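Local coordinates for protein glycoside Hydrolase (PDB 5T99) that probably hydrolyses galactosidic bonds in agarose-derived sugars, as a family 2 glycoside hydrolase of a gut bacterium that binds galacto-isofagomine, at residues M111-W117 / A150-R156. Numbering follows the deposited sequence.
Sequences MSEAKVW and AVQLTPR
Strands 114-117 and 150-153 run antiparallel, axes 4.7 Å apart, and Lys115 and Gln152 bond to each other through both backbone N-H and C=O groups, as do Trp117 and Ala150 two residues along, with the non-hydrogen-bonded pair Val116-Val151 between them. The straightest of these bonds, Ala150 N to Trp117 O, reaches 175° at the hydrogen. Beyond the strand ends Thr154 N still reaches Glu113 O (3.0 Å). On one face, Ala114 CB meets Leu153 CD2 at 3.5 Å, and Val116 lies beside Val151. The pair sits in the six-stranded antiparallel sheet of the family 2 sugar-binding domain, between strands 86-93 and 121-126. On the other face Trp117 turns its ring edge to Gln152, CZ3 lying 3.6 Å from Gln152 CB. Past the strands, the bend of Glu113 at chi2 (-104°) brings OE1 over one face of the Arg156 guanidinium, 2.7 Å from NE in a salt bridge. With an alanine in place of Glu113, Arg156 NE would probably lose its carboxylate mate. One water joins Ser112 OG to Arg156 N; another accepts from Lys115 NZ and bonds to Thr154 OG1.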
# COMPACT_ATOMS: atom_id res chain seq x y z
N MET A 111 -12.68 -1.79 10.77
CA MET A 111 -11.97 -3.00 11.17
C MET A 111 -12.28 -3.35 12.63
O MET A 111 -11.92 -2.58 13.53
CB MET A 111 -10.47 -2.76 11.01
CG MET A 111 -9.60 -4.00 11.17
SD MET A 111 -9.79 -5.19 9.83
CE MET A 111 -8.96 -4.31 8.49
N SER A 112 -12.97 -4.45 12.92
CA SER A 112 -13.75 -5.27 11.98
C SER A 112 -15.04 -5.63 12.72
O SER A 112 -15.24 -5.14 13.84
CB SER A 112 -12.97 -6.52 11.55
OG SER A 112 -12.37 -7.19 12.64
N GLU A 113 -15.91 -6.43 12.11
CA GLU A 113 -17.18 -6.84 12.72
C GLU A 113 -18.01 -5.63 13.09
O GLU A 113 -18.23 -5.33 14.27
CB GLU A 113 -16.94 -7.71 13.94
CG GLU A 113 -16.24 -9.01 13.62
CD GLU A 113 -17.18 -10.20 13.65
OE1 GLU A 113 -16.72 -11.26 14.13
OE2 GLU A 113 -18.35 -10.09 13.21
N ALA A 114 -18.44 -4.90 12.06
CA ALA A 114 -19.19 -3.68 12.26
C ALA A 114 -20.69 -3.95 12.39
O ALA A 114 -21.25 -4.79 11.68
CB ALA A 114 -18.94 -2.70 11.12
N LYS A 115 -21.31 -3.24 13.33
CA LYS A 115 -22.75 -3.03 13.35
C LYS A 115 -23.00 -1.52 13.30
O LYS A 115 -22.23 -0.76 13.91
CB LYS A 115 -23.36 -3.63 14.61
CG LYS A 115 -23.32 -5.15 14.68
CD LYS A 115 -24.23 -5.65 15.79
CE LYS A 115 -24.26 -7.17 15.88
NZ LYS A 115 -23.02 -7.68 16.53
N VAL A 116 -24.03 -1.08 12.58
CA VAL A 116 -24.34 0.35 12.44
C VAL A 116 -25.81 0.63 12.71
O VAL A 116 -26.69 -0.10 12.24
CB VAL A 116 -23.94 0.91 11.05
CG1 VAL A 116 -24.19 2.41 10.97
CG2 VAL A 116 -22.48 0.59 10.75
N TRP A 117 -26.06 1.70 13.47
CA TRP A 117 -27.41 2.16 13.83
C TRP A 117 -27.59 3.63 13.45
O TRP A 117 -26.66 4.42 13.58
CB TRP A 117 -27.66 2.03 15.34
CG TRP A 117 -27.66 0.63 15.88
CD1 TRP A 117 -28.75 -0.18 16.08
CD2 TRP A 117 -26.52 -0.11 16.33
NE1 TRP A 117 -28.35 -1.38 16.61
CE2 TRP A 117 -26.99 -1.37 16.78
CE3 TRP A 117 -25.15 0.16 16.39
CZ2 TRP A 117 -26.13 -2.35 17.29
CZ3 TRP A 117 -24.29 -0.81 16.90
CH2 TRP A 117 -24.78 -2.05 17.34
N ALA A 150 -24.43 5.57 15.07
CA ALA A 150 -23.63 4.77 16.00
C ALA A 150 -23.03 3.58 15.28
O ALA A 150 -23.73 2.88 14.56
CB ALA A 150 -24.49 4.28 17.15
N VAL A 151 -21.74 3.35 15.50
CA VAL A 151 -21.03 2.21 14.92
C VAL A 151 -20.39 1.45 16.06
O VAL A 151 -19.69 2.04 16.89
CB VAL A 151 -19.94 2.66 13.91
CG1 VAL A 151 -19.16 1.47 13.38
CG2 VAL A 151 -20.56 3.43 12.75
N GLN A 152 -20.65 0.15 16.11
CA GLN A 152 -19.94 -0.75 17.03
C GLN A 152 -19.07 -1.71 16.22
O GLN A 152 -19.56 -2.39 15.30
CB GLN A 152 -20.92 -1.56 17.89
CG GLN A 152 -20.26 -2.46 18.93
CD GLN A 152 -21.11 -3.67 19.34
OE1 GLN A 152 -21.79 -4.28 18.52
NE2 GLN A 152 -21.03 -4.03 20.61
N LEU A 153 -17.80 -1.77 16.58
CA LEU A 153 -16.86 -2.71 16.02
C LEU A 153 -16.51 -3.76 17.08
O LEU A 153 -16.18 -3.39 18.20
CB LEU A 153 -15.60 -1.97 15.57
CG LEU A 153 -15.84 -0.86 14.54
CD1 LEU A 153 -14.56 -0.10 14.29
CD2 LEU A 153 -16.39 -1.42 13.23
N THR A 154 -16.58 -5.04 16.73
CA THR A 154 -16.21 -6.11 17.67
C THR A 154 -15.12 -7.00 17.08
O THR A 154 -15.35 -8.20 16.87
CB THR A 154 -17.43 -6.94 18.15
OG1 THR A 154 -18.18 -7.42 17.03
CG2 THR A 154 -18.35 -6.09 19.03
N PRO A 155 -13.93 -6.43 16.81
CA PRO A 155 -12.85 -7.25 16.28
C PRO A 155 -12.45 -8.35 17.26
O PRO A 155 -12.35 -8.10 18.47
CB PRO A 155 -11.69 -6.26 16.09
CG PRO A 155 -12.01 -5.13 17.01
CD PRO A 155 -13.50 -5.03 16.97
N ARG A 156 -12.23 -9.55 16.73
CA ARG A 156 -11.92 -10.74 17.52
C ARG A 156 -10.44 -11.02 17.53
O ARG A 156 -9.72 -10.66 16.60
CB ARG A 156 -12.64 -11.95 16.94
CG ARG A 156 -14.15 -11.82 16.89
CD ARG A 156 -14.78 -13.13 16.47
NE ARG A 156 -16.20 -13.01 16.18
CZ ARG A 156 -16.98 -14.00 15.76
NH1 ARG A 156 -16.48 -15.22 15.57
NH2 ARG A 156 -18.28 -13.78 15.52
O HOH W 1 -12.71 -9.97 13.81
O HOH W 2 -20.49 -7.28 15.08